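Local coordinates for putative outer membrane protein (LpxR) (Salmonella typhimurium, PDB 3FID), which removes acyl chains from lipid A as a lipopolysaccharide-modifying enzyme of the outer membrane and binds metal ions, at residues Ala72-Arg77 and Thr241-Val246; Gly113-Gln118 and Pro131-Gln136. All coordinates share one frame; numbering follows the deposited sequence.

Interaction 1: Ala72-Arg77 and Thr241-Val246; sequences AVKGDR and TKMETV
Side-chain torsions of Lys74 and Thr245 set two of the three polar links between Ala72-Arg77 and Thr241-Val246. In Thr245 OG1 sits between the backbone N and the carbonyl carbon (chi1 60°). From there Thr245 OG1 donates to Asp76 O at 2.7 Å, tilted out of the carbonyl plane. Thr245 CG2 lies beside the backbone N and rests on Ala72 CB at 3.9 Å. Lys74 CG is anti to its own N, and a bend at chi2 (75°) sets Lys74 CD against Met243 SD at 3.6 Å. The two side chains cross obliquely there. Past CD the Lys74 chain is extended. Lys74 NZ ends 2.8 Å from Glu244 O and approaches nearly along the C=O axis.

Val73 to Asp76 form a type II beta turn, closed by the bond from Asp76 N to Val73 O. Gly75 takes the positive phi that this turn needs. Gly75 N donates to Thr245 O at 2.7 Å, in the carbonyl plane. Thr245 therefore grips the turn twice, with its own carbonyl and with its hydroxyl. Met243 CE lies 3.6 Å from Ala72 O and also packs on Ala72 CB. On the other flank Val246 CG1 packs against Asp76 O at 3.5 Å.

The side chains of Asp76 and Arg77 leave the backbone pointing away from Thr241-Val246. Asp76 OD2 is held by Ser63 N and Asn66 ND2. Arg77 forms salt bridges with Asp32 and Glu278. The contact ties two loops of an outer membrane beta-barrel together by hydrogen bonds and packing. It joins the loop between strands 49-60 and 80-94 to the loop between helix 232-235 and strand 251-263, with Leu234 of that helix touching both Arg77 and Val246.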
ATOM      1  N   ALA A  72      -6.661  13.014  20.132  1.00 17.72           N
ATOM      2  CA  ALA A  72      -7.298  12.961  18.820  1.00 17.56           C
ATOM      3  C   ALA A  72      -8.228  14.159  18.670  1.00 17.85           C
ATOM      4  O   ALA A  72      -8.707  14.705  19.671  1.00 18.10           O
ATOM      5  CB  ALA A  72      -8.057  11.660  18.638  1.00 16.23           C
ATOM      6  N   VAL A  73      -8.454  14.568  17.426  1.00 17.87           N
ATOM      7  CA  VAL A  73      -9.300  15.720  17.093  1.00 17.93           C
ATOM      8  C   VAL A  73     -10.529  15.181  16.343  1.00 17.89           C
ATOM      9  O   VAL A  73     -10.403  14.489  15.321  1.00 17.04           O
ATOM     10  CB  VAL A  73      -8.523  16.747  16.199  1.00 17.70           C
ATOM     11  CG1 VAL A  73      -9.438  17.821  15.651  1.00 18.26           C
ATOM     12  CG2 VAL A  73      -7.394  17.408  16.985  1.00 18.65           C
ATOM     13  N   LYS A  74     -11.722  15.489  16.837  1.00 17.86           N
ATOM     14  CA  LYS A  74     -12.936  15.118  16.108  1.00 17.35           C
ATOM     15  C   LYS A  74     -12.858  15.737  14.723  1.00 17.22           C
ATOM     16  O   LYS A  74     -12.499  16.902  14.591  1.00 16.63           O
ATOM     17  CB  LYS A  74     -14.183  15.635  16.822  1.00 18.75           C
ATOM     18  CG  LYS A  74     -15.484  15.021  16.307  1.00 19.50           C
ATOM     19  CD  LYS A  74     -15.633  13.589  16.816  1.00 24.53           C
ATOM     20  CE  LYS A  74     -16.976  12.934  16.365  1.00 23.39           C
ATOM     21  NZ  LYS A  74     -17.379  11.725  17.206  1.00 25.16           N
ATOM     22  N   GLY A  75     -13.172  14.967  13.682  1.00 16.09           N
ATOM     23  CA  GLY A  75     -13.001  15.492  12.313  1.00 15.81           C
ATOM     24  C   GLY A  75     -11.711  15.110  11.599  1.00 15.10           C
ATOM     25  O   GLY A  75     -11.564  15.366  10.398  1.00 15.07           O
ATOM     26  N   ASP A  76     -10.774  14.481  12.306  1.00 14.46           N
ATOM     27  CA  ASP A  76      -9.526  14.011  11.660  1.00 13.80           C
ATOM     28  C   ASP A  76      -9.248  12.610  12.185  1.00 13.77           C
ATOM     29  O   ASP A  76      -9.753  12.211  13.252  1.00 13.28           O
ATOM     30  CB  ASP A  76      -8.339  14.959  11.963  1.00 12.96           C
ATOM     31  CG  ASP A  76      -7.156  14.815  10.974  1.00 13.79           C
ATOM     32  OD1 ASP A  76      -7.140  13.916  10.090  1.00 13.18           O
ATOM     33  OD2 ASP A  76      -6.203  15.619  11.108  1.00 13.43           O
ATOM     34  N   ARG A  77      -8.480  11.829  11.432  1.00 14.07           N
ATOM     35  CA  ARG A  77      -8.157  10.499  11.921  1.00 14.29           C
ATOM     36  C   ARG A  77      -7.283  10.590  13.172  1.00 13.78           C
ATOM     37  O   ARG A  77      -6.462  11.500  13.326  1.00 14.07           O
ATOM     38  CB  ARG A  77      -7.528   9.604  10.820  1.00 15.72           C
ATOM     39  CG  ARG A  77      -6.191  10.033  10.334  1.00 17.56           C
ATOM     40  CD  ARG A  77      -5.947   9.529   8.887  1.00 22.00           C
ATOM     41  NE  ARG A  77      -6.104   8.101   8.765  1.00 19.68           N
ATOM     42  CZ  ARG A  77      -6.465   7.457   7.657  1.00 18.83           C
ATOM     43  NH1 ARG A  77      -6.788   8.109   6.535  1.00 21.17           N
ATOM     44  NH2 ARG A  77      -6.579   6.145   7.699  1.00 18.05           N
ATOM     45  N   THR A 241     -10.002   9.584  24.710  1.00 21.10           N
ATOM     46  CA  THR A 241     -11.246  10.331  24.439  1.00 20.87           C
ATOM     47  C   THR A 241     -12.414   9.414  24.116  1.00 21.70           C
ATOM     48  O   THR A 241     -13.565   9.864  24.076  1.00 21.96           O
ATOM     49  CB  THR A 241     -11.085  11.394  23.328  1.00 21.55           C
ATOM     50  OG1 THR A 241     -10.464  10.811  22.166  1.00 20.36           O
ATOM     51  CG2 THR A 241     -10.231  12.549  23.813  1.00 21.81           C
ATOM     52  N   LYS A 242     -12.133   8.140  23.850  1.00 21.61           N
ATOM     53  CA  LYS A 242     -13.182   7.136  23.584  1.00 22.11           C
ATOM     54  C   LYS A 242     -14.186   7.520  22.494  1.00 22.46           C
ATOM     55  O   LYS A 242     -15.392   7.296  22.635  1.00 21.09           O
ATOM     56  CB  LYS A 242     -13.930   6.765  24.878  1.00 23.06           C
ATOM     57  CG  LYS A 242     -13.046   6.094  25.902  1.00 24.96           C
ATOM     58  CD  LYS A 242     -13.820   5.745  27.162  1.00 29.43           C
ATOM     59  CE  LYS A 242     -12.908   5.039  28.146  1.00 32.55           C
ATOM     60  NZ  LYS A 242     -11.700   5.873  28.424  1.00 34.50           N
ATOM     61  N   MET A 243     -13.692   8.081  21.395  1.00 21.92           N
ATOM     62  CA  MET A 243     -14.595   8.468  20.315  1.00 22.84           C
ATOM     63  C   MET A 243     -14.165   7.845  19.004  1.00 21.28           C
ATOM     64  O   MET A 243     -13.017   7.425  18.863  1.00 19.18           O
ATOM     65  CB  MET A 243     -14.671   9.986  20.174  1.00 23.10           C
ATOM     66  CG  MET A 243     -13.357  10.686  19.922  1.00 24.04           C
ATOM     67  SD  MET A 243     -13.611  12.436  19.587  1.00 27.40           S
ATOM     68  CE  MET A 243     -11.934  13.056  19.664  1.00 23.85           C
ATOM     69  N   GLU A 244     -15.113   7.765  18.074  1.00 20.81           N
ATOM     70  CA  GLU A 244     -14.811   7.515  16.676  1.00 20.22           C
ATOM     71  C   GLU A 244     -14.718   8.896  16.105  1.00 18.98           C
ATOM     72  O   GLU A 244     -15.655   9.675  16.249  1.00 19.55           O
ATOM     73  CB  GLU A 244     -15.962   6.835  15.976  1.00 20.95           C
ATOM     74  CG  GLU A 244     -16.387   5.520  16.492  1.00 25.72           C
ATOM     75  CD  GLU A 244     -17.495   4.945  15.611  1.00 31.83           C
ATOM     76  OE1 GLU A 244     -18.553   4.581  16.190  1.00 35.44           O
ATOM     77  OE2 GLU A 244     -17.317   4.897  14.353  1.00 32.82           O
ATOM     78  N   THR A 245     -13.614   9.222  15.457  1.00 17.27           N
ATOM     79  CA  THR A 245     -13.337  10.625  15.146  1.00 16.38           C
ATOM     80  C   THR A 245     -13.907  11.140  13.820  1.00 16.02           C
ATOM     81  O   THR A 245     -13.966  12.338  13.625  1.00 16.58           O
ATOM     82  CB  THR A 245     -11.825  10.930  15.177  1.00 16.19           C
ATOM     83  OG1 THR A 245     -11.160  10.100  14.206  1.00 16.98           O
ATOM     84  CG2 THR A 245     -11.237  10.670  16.557  1.00 17.33           C
ATOM     85  N   VAL A 246     -14.315  10.250  12.912  1.00 15.47           N
ATOM     86  CA  VAL A 246     -14.667  10.657  11.543  1.00 15.16           C
ATOM     87  C   VAL A 246     -15.854   9.877  10.997  1.00 15.00           C
ATOM     88  O   VAL A 246     -16.200   8.831  11.539  1.00 14.44           O
ATOM     89  CB  VAL A 246     -13.484  10.428  10.565  1.00 14.14           C
ATOM     90  CG1 VAL A 246     -12.222  11.096  11.060  1.00 14.66           C
ATOM     91  CG2 VAL A 246     -13.226   8.921  10.354  1.00 14.38           C
TER

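Interaction 2: Gly113-Gln118 and Pro131-Gln136; sequences GGQEVQ and PAWQDQ
Gln115 and Trp133 slide past each other in opposite directions, with amide and indole planes 24° apart. Gln115 CB sits 3.7 Å from Trp133 CG and about as far from CD2. Gln115 CG is anti to the backbone N (chi1 179°) and reaches Trp133 CB. Gln115 CD passes Trp133 CB at 3.5 Å, and Gln115 NE2 is equally near it. Gln115 OE1 turns to water 3, which donates to it at 2.7 Å and also to Trp133 O. That water accepts from Gln136 NE2. Water 2 joins the same NE2 to Gln115 N and Glu116 OE1.

The helix backbone also lies over the ring. Gln115 CA makes a CH-pi contact 3.8 Å from the centroid of the five-membered ring. Gly114 C lies over the same face, nearer the rim, and Gly114, with no side chain, lets the helix backbone come this close to Trp133 CH2. The first turn of helix 114-125 is thus laid on the indole of a 3-10 segment, 131-134. Both belong to the connection between barrel strands 97-108 and 140-157.

At the ring edge Trp133 NE1 donates to Gln118 OE1 at 2.7 Å. The bond is nearly straight and lies in the ring plane, but the donor stands above the amide plane. Phe79 also meets the indole.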
ATOM      1  N   GLY A 113       2.363  -1.212  17.616  1.00 11.93           N
ATOM      2  CA  GLY A 113       3.683  -0.600  17.887  1.00 11.44           C
ATOM      3  C   GLY A 113       3.989   0.710  17.177  1.00 12.17           C
ATOM      4  O   GLY A 113       5.161   1.082  17.014  1.00 12.14           O
ATOM      5  N   GLY A 114       2.946   1.396  16.707  1.00 12.92           N
ATOM      6  CA  GLY A 114       3.123   2.686  16.004  1.00 12.41           C
ATOM      7  C   GLY A 114       3.756   3.801  16.829  1.00 12.58           C
ATOM      8  O   GLY A 114       4.668   4.482  16.346  1.00 11.10           O
ATOM      9  N   GLN A 115       3.283   4.001  18.069  1.00 12.13           N
ATOM     10  CA  GLN A 115       3.921   5.012  18.956  1.00 13.52           C
ATOM     11  C   GLN A 115       5.397   4.719  19.170  1.00 13.14           C
ATOM     12  O   GLN A 115       6.237   5.625  19.141  1.00 13.50           O
ATOM     13  CB  GLN A 115       3.217   5.074  20.313  1.00 14.06           C
ATOM     14  CG  GLN A 115       3.829   6.069  21.318  1.00 14.75           C
ATOM     15  CD  GLN A 115       2.973   6.205  22.566  1.00 16.18           C
ATOM     16  OE1 GLN A 115       2.305   5.252  22.981  1.00 18.29           O
ATOM     17  NE2 GLN A 115       2.964   7.413  23.160  1.00 18.93           N
ATOM     18  N   GLU A 116       5.726   3.449  19.407  1.00 13.54           N
ATOM     19  CA  GLU A 116       7.109   3.052  19.687  1.00 12.88           C
ATOM     20  C   GLU A 116       8.011   3.337  18.492  1.00 12.58           C
ATOM     21  O   GLU A 116       9.026   3.970  18.646  1.00 12.11           O
ATOM     22  CB  GLU A 116       7.175   1.572  20.091  1.00 13.82           C
ATOM     23  CG  GLU A 116       6.533   1.245  21.469  1.00 13.80           C
ATOM     24  CD  GLU A 116       5.029   0.918  21.407  1.00 19.17           C
ATOM     25  OE1 GLU A 116       4.320   1.319  20.447  1.00 17.60           O
ATOM     26  OE2 GLU A 116       4.534   0.260  22.351  1.00 19.09           O
ATOM     27  N   VAL A 117       7.595   2.907  17.297  1.00 12.57           N
ATOM     28  CA  VAL A 117       8.377   3.088  16.075  1.00 12.32           C
ATOM     29  C   VAL A 117       8.552   4.553  15.702  1.00 13.07           C
ATOM     30  O   VAL A 117       9.680   4.994  15.395  1.00 13.13           O
ATOM     31  CB  VAL A 117       7.781   2.288  14.886  1.00 11.38           C
ATOM     32  CG1 VAL A 117       8.405   2.703  13.557  1.00 11.43           C
ATOM     33  CG2 VAL A 117       7.982   0.785  15.116  1.00 13.54           C
ATOM     34  N   GLN A 118       7.449   5.309  15.715  1.00 13.94           N
ATOM     35  CA  GLN A 118       7.519   6.735  15.355  1.00 14.40           C
ATOM     36  C   GLN A 118       8.274   7.561  16.378  1.00 14.19           C
ATOM     37  O   GLN A 118       9.109   8.362  16.002  1.00 14.26           O
ATOM     38  CB  GLN A 118       6.138   7.350  15.078  1.00 13.17           C
ATOM     39  CG  GLN A 118       6.264   8.704  14.321  1.00 14.62           C
ATOM     40  CD  GLN A 118       4.932   9.424  14.180  1.00 15.76           C
ATOM     41  OE1 GLN A 118       4.322   9.851  15.178  1.00 17.99           O
ATOM     42  NE2 GLN A 118       4.492   9.595  12.938  1.00 17.16           N
ATOM     43  N   PRO A 131       2.309  13.802  21.027  1.00 17.34           N
ATOM     44  CA  PRO A 131       1.661  13.291  22.245  1.00 16.46           C
ATOM     45  C   PRO A 131       0.340  12.541  22.030  1.00 15.27           C
ATOM     46  O   PRO A 131      -0.017  11.720  22.860  1.00 15.54           O
ATOM     47  CB  PRO A 131       1.464  14.560  23.108  1.00 16.22           C
ATOM     48  CG  PRO A 131       1.427  15.689  22.095  1.00 17.68           C
ATOM     49  CD  PRO A 131       2.414  15.282  21.025  1.00 16.77           C
ATOM     50  N   ALA A 132      -0.364  12.799  20.927  1.00 14.92           N
ATOM     51  CA  ALA A 132      -1.694  12.176  20.705  1.00 13.82           C
ATOM     52  C   ALA A 132      -1.644  10.679  20.440  1.00 13.53           C
ATOM     53  O   ALA A 132      -2.679  10.041  20.278  1.00 12.63           O
ATOM     54  CB  ALA A 132      -2.505  12.916  19.623  1.00 14.97           C
ATOM     55  N   TRP A 133      -0.435  10.107  20.410  1.00 13.02           N
ATOM     56  CA  TRP A 133      -0.301   8.655  20.434  1.00 13.24           C
ATOM     57  C   TRP A 133      -0.953   8.052  21.694  1.00 13.43           C
ATOM     58  O   TRP A 133      -1.365   6.920  21.674  1.00 13.51           O
ATOM     59  CB  TRP A 133       1.175   8.237  20.308  1.00 12.13           C
ATOM     60  CG  TRP A 133       1.636   8.126  18.887  1.00 11.55           C
ATOM     61  CD1 TRP A 133       2.552   8.927  18.239  1.00 11.54           C
ATOM     62  CD2 TRP A 133       1.227   7.130  17.937  1.00 11.22           C
ATOM     63  NE1 TRP A 133       2.724   8.490  16.938  1.00 11.37           N
ATOM     64  CE2 TRP A 133       1.927   7.392  16.725  1.00 10.89           C
ATOM     65  CE3 TRP A 133       0.352   6.038  17.997  1.00  9.91           C
ATOM     66  CZ2 TRP A 133       1.766   6.599  15.563  1.00 11.79           C
ATOM     67  CZ3 TRP A 133       0.179   5.251  16.843  1.00 12.80           C
ATOM     68  CH2 TRP A 133       0.881   5.555  15.629  1.00 10.00           C
ATOM     69  N   GLN A 134      -1.066   8.832  22.781  1.00 15.13           N
ATOM     70  CA  GLN A 134      -1.748   8.382  24.008  1.00 16.15           C
ATOM     71  C   GLN A 134      -3.230   8.149  23.745  1.00 15.09           C
ATOM     72  O   GLN A 134      -3.873   7.377  24.448  1.00 14.40           O
ATOM     73  CB  GLN A 134      -1.549   9.395  25.186  1.00 16.51           C
ATOM     74  CG  GLN A 134      -2.143  10.780  24.968  1.00 18.62           C
ATOM     75  CD  GLN A 134      -1.787  11.811  26.072  1.00 20.61           C
ATOM     76  OE1 GLN A 134      -1.663  11.465  27.260  1.00 25.42           O
ATOM     77  NE2 GLN A 134      -1.648  13.080  25.677  1.00 26.59           N
ATOM     78  N   ASP A 135      -3.769   8.855  22.750  1.00 14.14           N
ATOM     79  CA  ASP A 135      -5.184   8.736  22.389  1.00 14.53           C
ATOM     80  C   ASP A 135      -5.371   7.976  21.057  1.00 14.67           C
ATOM     81  O   ASP A 135      -6.336   8.205  20.320  1.00 14.44           O
ATOM     82  CB  ASP A 135      -5.821  10.151  22.364  1.00 14.68           C
ATOM     83  CG  ASP A 135      -7.334  10.118  22.423  1.00 14.66           C
ATOM     84  OD1 ASP A 135      -7.900   9.149  22.978  1.00 16.45           O
ATOM     85  OD2 ASP A 135      -7.950  11.090  21.931  1.00 17.72           O
ATOM     86  N   GLN A 136      -4.430   7.071  20.739  1.00 13.94           N
ATOM     87  CA  GLN A 136      -4.519   6.257  19.509  1.00 12.54           C
ATOM     88  C   GLN A 136      -5.730   5.323  19.485  1.00 12.86           C
ATOM     89  O   GLN A 136      -6.369   5.104  20.516  1.00 13.24           O
ATOM     90  CB  GLN A 136      -3.203   5.481  19.280  1.00 11.76           C
ATOM     91  CG  GLN A 136      -2.893   4.322  20.265  1.00 11.34           C
ATOM     92  CD  GLN A 136      -1.583   3.641  19.901  1.00 12.52           C
ATOM     93  OE1 GLN A 136      -1.450   3.116  18.810  1.00 12.61           O
ATOM     94  NE2 GLN A 136      -0.604   3.674  20.811  1.00 10.72           N
TER
HETATM   95  O   HOH W   1       0.168   1.272  17.521  1.00  9.33           O
HETATM   96  O   HOH W   2       1.790   2.072  19.863  1.00 14.83           O
HETATM   97  O   HOH W   3      -0.295   4.703  23.565  1.00 22.32           O

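Overall arrangement
The centres of interactions 1 and 2 are 15 Å apart, and both segments of interaction 2 fall between the two segments of interaction 1 in sequence. Asp135 joins them. Asp135 OD2 probably accepts hydrogen bonds from both segments of interaction 1, from Thr241 OG1 at 2.5 Å and from Ala72 N at 2.9 Å. Ala132 CB also packs near Ala72 N. Interaction 2 comes closer to metal: the Gln118 side chain is about 5 Å from a bound zinc ion and about 4 Å from the side chain of zinc-binding Thr34. The Arg77 side chain of interaction 1 is about 11 Å from a zinc ion.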